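Local coordinates for protein nucleoside hydrolase, putative (Trypanosoma brucei, PDB 3FZ0) that is a calcium-containing alpha/beta protein of the nucleoside hydrolase family, built round a mainly parallel sheet and assembled as a tetramer, at residues Asp18-Val32 and Val281-Pro293. The protein carries 2 engineered substitutions. Residues are numbered along the deposited sequence; the frame is centred on the assembly and turned at random.
With CA (calcium ion), chain G.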
ATOM      1  N   ASP B  18      12.557 -22.838  20.246  1.00 63.95           N
ATOM      2  CA  ASP B  18      11.367 -23.649  19.930  1.00 63.16           C
ATOM      3  C   ASP B  18      11.503 -24.485  18.649  1.00 62.54           C
ATOM      4  O   ASP B  18      10.939 -25.571  18.541  1.00 63.08           O
ATOM      5  CB  ASP B  18      10.054 -22.845  20.044  1.00 63.24           C
ATOM      6  CG  ASP B  18       9.885 -21.806  18.937  1.00 64.60           C
ATOM      7  OD1 ASP B  18      10.827 -20.994  18.710  1.00 64.39           O
ATOM      8  OD2 ASP B  18       8.793 -21.838  18.284  1.00 63.84           O
ATOM      9  N   ASP B  19      12.310 -24.028  17.703  1.00 62.04           N
ATOM     10  CA  ASP B  19      12.702 -24.893  16.582  1.00 61.51           C
ATOM     11  C   ASP B  19      13.421 -26.175  17.047  1.00 61.28           C
ATOM     12  O   ASP B  19      13.196 -27.268  16.508  1.00 61.72           O
ATOM     13  CB  ASP B  19      13.608 -24.140  15.614  1.00 61.44           C
ATOM     14  CG  ASP B  19      12.965 -22.891  15.065  1.00 62.88           C
ATOM     15  OD1 ASP B  19      12.946 -21.856  15.753  1.00 65.58           O
ATOM     16  OD2 ASP B  19      12.466 -22.916  13.915  1.00 63.30           O
ATOM     17  N   ALA B  20      14.315 -26.045  18.022  1.00 60.70           N
ATOM     18  CA  ALA B  20      15.034 -27.208  18.539  1.00 60.64           C
ATOM     19  C   ALA B  20      14.079 -28.198  19.195  1.00 60.48           C
ATOM     20  O   ALA B  20      14.178 -29.378  18.900  1.00 60.99           O
ATOM     21  CB  ALA B  20      16.150 -26.801  19.496  1.00 60.42           C
ATOM     22  N   ILE B  21      13.178 -27.730  20.073  1.00 59.99           N
ATOM     23  CA  ILE B  21      12.163 -28.597  20.697  1.00 59.89           C
ATOM     24  C   ILE B  21      11.305 -29.277  19.604  1.00 60.17           C
ATOM     25  O   ILE B  21      10.997 -30.467  19.697  1.00 60.13           O
ATOM     26  CB  ILE B  21      11.210 -27.810  21.674  1.00 60.16           C
ATOM     27  CG1 ILE B  21      12.007 -27.169  22.820  1.00 59.32           C
ATOM     28  CG2 ILE B  21      10.054 -28.734  22.208  1.00 58.85           C
ATOM     29  CD1 ILE B  21      12.772 -28.149  23.702  1.00 57.73           C
ATOM     30  N   ALA B  22      10.925 -28.518  18.578  1.00 59.82           N
ATOM     31  CA  ALA B  22      10.136 -29.092  17.466  1.00 60.21           C
ATOM     32  C   ALA B  22      10.872 -30.229  16.723  1.00 60.41           C
ATOM     33  O   ALA B  22      10.280 -31.282  16.410  1.00 60.10           O
ATOM     34  CB  ALA B  22       9.710 -28.003  16.483  1.00 59.57           C
ATOM     35  N   ILE B  23      12.160 -30.011  16.437  1.00 60.30           N
ATOM     36  CA  ILE B  23      12.954 -31.025  15.735  1.00 59.87           C
ATOM     37  C   ILE B  23      13.149 -32.240  16.650  1.00 60.49           C
ATOM     38  O   ILE B  23      13.086 -33.377  16.188  1.00 61.33           O
ATOM     39  CB  ILE B  23      14.303 -30.442  15.194  1.00 59.55           C
ATOM     40  CG1 ILE B  23      14.012 -29.348  14.148  1.00 59.17           C
ATOM     41  CG2 ILE B  23      15.164 -31.531  14.599  1.00 57.04           C
ATOM     42  CD1 ILE B  23      15.128 -28.339  13.911  1.00 59.07           C
ATOM     43  N   MET B  24      13.342 -31.987  17.937  1.00 60.45           N
ATOM     44  CA  MET B  24      13.414 -33.033  18.938  1.00 61.14           C
ATOM     45  C   MET B  24      12.140 -33.863  18.949  1.00 61.38           C
ATOM     46  O   MET B  24      12.182 -35.094  19.056  1.00 61.40           O
ATOM     47  CB  MET B  24      13.718 -32.459  20.329  1.00 60.97           C
ATOM     48  CG  MET B  24      15.138 -31.854  20.490  1.00 60.41           C
ATOM     49  SD  MET B  24      15.452 -31.148  22.144  1.00 61.31           S
ATOM     50  CE  MET B  24      16.212 -32.515  22.980  1.00 60.39           C
ATOM     51  N   LEU B  25      11.011 -33.197  18.782  1.00 61.74           N
ATOM     52  CA  LEU B  25       9.730 -33.877  18.812  1.00 62.29           C
ATOM     53  C   LEU B  25       9.602 -34.773  17.575  1.00 62.86           C
ATOM     54  O   LEU B  25       9.295 -35.985  17.695  1.00 63.31           O
ATOM     55  CB  LEU B  25       8.591 -32.868  18.914  1.00 62.21           C
ATOM     56  CG  LEU B  25       7.183 -33.270  19.364  1.00 62.18           C
ATOM     57  CD1 LEU B  25       6.359 -32.009  19.599  1.00 61.82           C
ATOM     58  CD2 LEU B  25       6.492 -34.119  18.376  1.00 61.15           C
ATOM     59  N   ALA B  26       9.853 -34.203  16.396  1.00 62.97           N
ATOM     60  CA  ALA B  26       9.915 -35.004  15.150  1.00 63.73           C
ATOM     61  C   ALA B  26      10.849 -36.217  15.248  1.00 64.50           C
ATOM     62  O   ALA B  26      10.502 -37.285  14.765  1.00 64.92           O
ATOM     63  CB  ALA B  26      10.332 -34.141  13.993  1.00 62.74           C
ATOM     64  N   MET B  27      12.008 -36.045  15.892  1.00 65.02           N
ATOM     65  CA  MET B  27      13.007 -37.100  15.930  1.00 66.33           C
ATOM     66  C   MET B  27      12.781 -38.183  16.953  1.00 65.90           C
ATOM     67  O   MET B  27      13.552 -39.128  16.974  1.00 66.56           O
ATOM     68  CB  MET B  27      14.397 -36.511  16.131  1.00 66.06           C
ATOM     69  CG  MET B  27      14.994 -35.962  14.863  1.00 67.46           C
ATOM     70  SD  MET B  27      16.596 -35.265  15.203  1.00 69.13           S
ATOM     71  CE  MET B  27      16.224 -34.377  16.696  1.00 69.92           C
ATOM     72  N   THR B  28      11.772 -38.045  17.811  1.00 65.70           N
ATOM     73  CA  THR B  28      11.572 -38.984  18.931  1.00 65.59           C
ATOM     74  C   THR B  28      10.186 -39.609  18.845  1.00 65.94           C
ATOM     75  O   THR B  28       9.685 -40.179  19.775  1.00 66.48           O
ATOM     76  CB  THR B  28      11.722 -38.301  20.309  1.00 65.58           C
ATOM     77  OG1 THR B  28      10.798 -37.189  20.429  1.00 64.96           O
ATOM     78  CG2 THR B  28      13.158 -37.854  20.524  1.00 65.51           C
ATOM     79  N   GLN B  29       9.549 -39.470  17.706  1.00 66.45           N
ATOM     80  CA  GLN B  29       8.208 -39.955  17.523  1.00 66.61           C
ATOM     81  C   GLN B  29       8.310 -41.212  16.647  1.00 66.37           C
ATOM     82  O   GLN B  29       9.151 -41.283  15.748  1.00 66.24           O
ATOM     83  CB  GLN B  29       7.404 -38.832  16.869  1.00 66.95           C
ATOM     84  CG  GLN B  29       5.908 -38.890  17.070  1.00 70.89           C
ATOM     85  CD  GLN B  29       5.428 -38.635  18.495  1.00 73.29           C
ATOM     86  OE1 GLN B  29       6.157 -38.150  19.359  1.00 73.10           O
ATOM     87  NE2 GLN B  29       4.164 -38.955  18.726  1.00 75.18           N
ATOM     88  N   PRO B  30       7.519 -42.249  16.940  1.00 66.18           N
ATOM     89  CA  PRO B  30       7.684 -43.425  16.072  1.00 66.22           C
ATOM     90  C   PRO B  30       7.061 -43.225  14.685  1.00 65.72           C
ATOM     91  O   PRO B  30       6.177 -42.402  14.520  1.00 65.57           O
ATOM     92  CB  PRO B  30       6.980 -44.539  16.852  1.00 66.07           C
ATOM     93  CG  PRO B  30       5.949 -43.814  17.705  1.00 66.16           C
ATOM     94  CD  PRO B  30       6.516 -42.453  18.000  1.00 66.32           C
ATOM     95  N   ASP B  31       7.547 -43.959  13.696  1.00 65.76           N
ATOM     96  CA  ASP B  31       7.037 -43.871  12.301  1.00 65.76           C
ATOM     97  C   ASP B  31       7.274 -42.509  11.656  1.00 65.49           C
ATOM     98  O   ASP B  31       6.593 -42.146  10.701  1.00 65.52           O
ATOM     99  CB  ASP B  31       5.548 -44.248  12.214  1.00 65.99           C
ATOM    100  CG  ASP B  31       5.278 -45.692  12.600  1.00 67.79           C
ATOM    101  OD1 ASP B  31       6.053 -46.616  12.247  1.00 69.34           O
ATOM    102  OD2 ASP B  31       4.259 -45.895  13.271  1.00 71.28           O
ATOM    103  N   VAL B  32       8.224 -41.747  12.208  1.00 65.05           N
ATOM    104  CA  VAL B  32       8.631 -40.463  11.666  1.00 64.34           C
ATOM    105  C   VAL B  32      10.141 -40.507  11.464  1.00 64.96           C
ATOM    106  O   VAL B  32      10.904 -41.002  12.334  1.00 64.88           O
ATOM    107  CB  VAL B  32       8.279 -39.270  12.609  1.00 64.43           C
ATOM    108  CG1 VAL B  32       8.840 -37.979  12.058  1.00 63.02           C
ATOM    109  CG2 VAL B  32       6.780 -39.120  12.796  1.00 63.28           C
ATOM    110  N   VAL B 281       5.475 -22.563  23.034  1.00 67.20           N
ATOM    111  CA  VAL B 281       6.492 -23.215  22.195  1.00 66.40           C
ATOM    112  C   VAL B 281       5.963 -23.448  20.762  1.00 65.60           C
ATOM    113  O   VAL B 281       5.747 -24.570  20.352  1.00 65.76           O
ATOM    114  CB  VAL B 281       6.971 -24.556  22.844  1.00 66.45           C
ATOM    115  CG1 VAL B 281       8.226 -25.056  22.164  1.00 67.07           C
ATOM    116  CG2 VAL B 281       7.251 -24.362  24.316  1.00 66.53           C
ATOM    117  N   PRO B 282       5.761 -22.375  19.987  1.00 65.16           N
ATOM    118  CA  PRO B 282       4.992 -22.465  18.728  1.00 64.45           C
ATOM    119  C   PRO B 282       5.429 -23.521  17.738  1.00 64.45           C
ATOM    120  O   PRO B 282       4.569 -24.280  17.239  1.00 64.27           O
ATOM    121  CB  PRO B 282       5.104 -21.061  18.134  1.00 63.95           C
ATOM    122  CG  PRO B 282       5.229 -20.182  19.362  1.00 64.36           C
ATOM    123  CD  PRO B 282       6.186 -20.987  20.254  1.00 65.03           C
ATOM    124  N   ASP B 283       6.726 -23.582  17.416  1.00 64.25           N
ATOM    125  CA  ASP B 283       7.178 -24.569  16.403  1.00 63.56           C
ATOM    126  C   ASP B 283       6.897 -26.014  16.793  1.00 62.85           C
ATOM    127  O   ASP B 283       6.651 -26.842  15.925  1.00 63.00           O
ATOM    128  CB  ASP B 283       8.653 -24.393  16.093  1.00 63.91           C
ATOM    129  CG  ASP B 283       8.940 -23.080  15.410  1.00 65.39           C
ATOM    130  OD1 ASP B 283       8.035 -22.537  14.753  1.00 66.74           O
ATOM    131  OD2 ASP B 283      10.077 -22.577  15.523  1.00 65.49           O
ATOM    132  N   ALA B 284       6.911 -26.322  18.089  1.00 61.84           N
ATOM    133  CA  ALA B 284       6.644 -27.693  18.538  1.00 61.06           C
ATOM    134  C   ALA B 284       5.197 -28.050  18.270  1.00 60.73           C
ATOM    135  O   ALA B 284       4.887 -29.201  17.924  1.00 60.40           O
ATOM    136  CB  ALA B 284       6.989 -27.884  20.021  1.00 60.74           C
ATOM    137  N   VAL B 285       4.309 -27.063  18.402  1.00 60.15           N
ATOM    138  CA  VAL B 285       2.888 -27.284  18.142  1.00 59.54           C
ATOM    139  C   VAL B 285       2.671 -27.615  16.649  1.00 59.93           C
ATOM    140  O   VAL B 285       1.885 -28.503  16.276  1.00 60.47           O
ATOM    141  CB  VAL B 285       2.012 -26.071  18.646  1.00 59.70           C
ATOM    142  CG1 VAL B 285       0.517 -26.271  18.359  1.00 59.33           C
ATOM    143  CG2 VAL B 285       2.187 -25.843  20.132  1.00 57.95           C
ATOM    144  N   ALA B 286       3.389 -26.919  15.781  1.00 59.91           N
ATOM    145  CA  ALA B 286       3.273 -27.148  14.351  1.00 59.97           C
ATOM    146  C   ALA B 286       3.753 -28.565  13.990  1.00 60.24           C
ATOM    147  O   ALA B 286       3.058 -29.293  13.267  1.00 60.83           O
ATOM    148  CB  ALA B 286       4.063 -26.076  13.572  1.00 59.51           C
ATOM    149  N   VAL B 287       4.942 -28.956  14.469  1.00 60.26           N
ATOM    150  CA  VAL B 287       5.416 -30.342  14.273  1.00 59.97           C
ATOM    151  C   VAL B 287       4.387 -31.373  14.782  1.00 60.60           C
ATOM    152  O   VAL B 287       4.125 -32.363  14.097  1.00 61.12           O
ATOM    153  CB  VAL B 287       6.848 -30.615  14.874  1.00 59.60           C
ATOM    154  CG1 VAL B 287       7.202 -32.076  14.803  1.00 57.83           C
ATOM    155  CG2 VAL B 287       7.903 -29.786  14.106  1.00 58.53           C
ATOM    156  N   LEU B 288       3.779 -31.127  15.938  1.00 60.58           N
ATOM    157  CA  LEU B 288       2.742 -32.025  16.429  1.00 61.20           C
ATOM    158  C   LEU B 288       1.551 -32.141  15.462  1.00 61.63           C
ATOM    159  O   LEU B 288       1.027 -33.249  15.213  1.00 61.71           O
ATOM    160  CB  LEU B 288       2.262 -31.582  17.806  1.00 61.66           C
ATOM    161  CG  LEU B 288       1.202 -32.478  18.437  1.00 61.28           C
ATOM    162  CD1 LEU B 288       1.866 -33.703  18.969  1.00 59.74           C
ATOM    163  CD2 LEU B 288       0.532 -31.704  19.541  1.00 62.08           C
ATOM    164  N   VAL B 289       1.123 -31.007  14.911  1.00 62.06           N
ATOM    165  CA  VAL B 289       0.006 -31.006  13.978  1.00 62.06           C
ATOM    166  C   VAL B 289       0.339 -31.859  12.757  1.00 62.61           C
ATOM    167  O   VAL B 289      -0.507 -32.598  12.281  1.00 62.32           O
ATOM    168  CB  VAL B 289      -0.433 -29.577  13.607  1.00 61.82           C
ATOM    169  CG1 VAL B 289      -1.345 -29.561  12.378  1.00 60.43           C
ATOM    170  CG2 VAL B 289      -1.149 -28.940  14.790  1.00 61.94           C
ATOM    171  N   ALA B 290       1.574 -31.750  12.267  1.00 63.27           N
ATOM    172  CA  ALA B 290       2.012 -32.475  11.074  1.00 63.89           C
ATOM    173  C   ALA B 290       2.000 -33.960  11.269  1.00 64.46           C
ATOM    174  O   ALA B 290       1.610 -34.701  10.389  1.00 64.64           O
ATOM    175  CB  ALA B 290       3.409 -32.057  10.682  1.00 63.76           C
ATOM    176  N   ILE B 291       2.467 -34.416  12.410  1.00 65.81           N
ATOM    177  CA  ILE B 291       2.638 -35.852  12.576  1.00 67.27           C
ATOM    178  C   ILE B 291       1.514 -36.555  13.347  1.00 67.64           C
ATOM    179  O   ILE B 291       1.329 -37.752  13.175  1.00 67.48           O
ATOM    180  CB  ILE B 291       4.060 -36.231  13.037  1.00 67.13           C
ATOM    181  CG1 ILE B 291       4.395 -35.677  14.400  1.00 68.72           C
ATOM    182  CG2 ILE B 291       5.064 -35.650  12.070  1.00 67.19           C
ATOM    183  CD1 ILE B 291       5.942 -35.574  14.627  1.00 68.77           C
ATOM    184  N   ARG B 292       0.763 -35.807  14.162  1.00 68.01           N
ATOM    185  CA  ARG B 292      -0.395 -36.362  14.832  1.00 68.64           C
ATOM    186  C   ARG B 292      -1.617 -35.540  14.509  1.00 68.31           C
ATOM    187  O   ARG B 292      -2.021 -34.706  15.313  1.00 67.98           O
ATOM    188  CB  ARG B 292      -0.186 -36.430  16.347  1.00 69.41           C
ATOM    189  CG  ARG B 292       1.076 -37.150  16.787  1.00 72.13           C
ATOM    190  CD  ARG B 292       0.927 -37.696  18.180  1.00 77.06           C
ATOM    191  NE  ARG B 292       0.369 -39.038  18.160  1.00 81.23           N
ATOM    192  CZ  ARG B 292      -0.428 -39.547  19.098  1.00 83.65           C
ATOM    193  NH1 ARG B 292      -0.782 -38.828  20.152  1.00 83.31           N
ATOM    194  NH2 ARG B 292      -0.876 -40.801  18.986  1.00 85.61           N
ATOM    195  N   PRO B 293      -2.224 -35.782  13.327  1.00 68.50           N
ATOM    196  CA  PRO B 293      -3.340 -34.948  12.849  1.00 68.53           C
ATOM    197  C   PRO B 293      -4.547 -34.971  13.795  1.00 68.06           C
ATOM    198  O   PRO B 293      -5.365 -34.065  13.760  1.00 68.53           O
ATOM    199  CB  PRO B 293      -3.714 -35.588  11.499  1.00 68.71           C
ATOM    200  CG  PRO B 293      -3.226 -37.041  11.622  1.00 68.91           C
ATOM    201  CD  PRO B 293      -1.926 -36.885  12.390  1.00 68.49           C
TER
HETATM  202 CA    CA G 400      11.143 -20.797  14.239  1.00 62.36          CA
HETATM  203  O   HOH W   1      11.149 -19.718  16.436  1.00 28.67           O
HETATM  204  O   HOH W   2       8.949 -20.128  14.357  1.00 33.86           O
HETATM  205  O   HOH W   3      11.047 -18.189  13.552  1.00 45.13           O
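Asp18 OD2 takes the backbone N-H of Asp283 at 2.8 Å in a nearly straight bond (167°), met on the anti side of the carboxylate; a bound 2-[bis-(2-hydroxy-ethyl)-amino]-2-hydroxymethyl-propane-1,3-diol, probably from the crystallisation liquor, hydrogen-bonds to the same oxygen. With CG between its backbone N and carbonyl carbon (chi1 71°), Asp18 sets OD2 at the start of helix 282-291, its CB against Val281 CG1. Its carboxylate lies almost parallel to that of Asp283, and OD2 of each comes within 3.1 Å of the other. This crowding of acceptors is probably eased by the neighbouring calcium ion, which Asp283 binds through OD2 (2.4 Å) and Asp19 through both OD1 and OD2. Two metal-bound waters donate to Asp18 OD1 and Asp283 OD1, while Thr13 OG1 hydrogen-bonds to Asp19 OD2; Asp14 and Leu134 O also bind the metal. The calcium, held by aspartates as in the nucleoside hydrolase fold, joins the N-terminal ends of helices 17-27 and 282-291. From there the helices run side by side, 25° apart with axes 7.3 Å at closest approach. Small residues probably allow this: the CA atoms of Ala22 and Ala284 lie 3.9 Å apart, and Ala22 CB rests 3.3 Å from Asp283 O and touches Val287 CG2. Farther along, the Leu25 side chain runs antiparallel to those of Val287 and Ile291, its CD2 meeting Ile291 CD1. Ile291 CG2 packs on Val32 CG2 at 3.9 Å, where strand 32-39 begins.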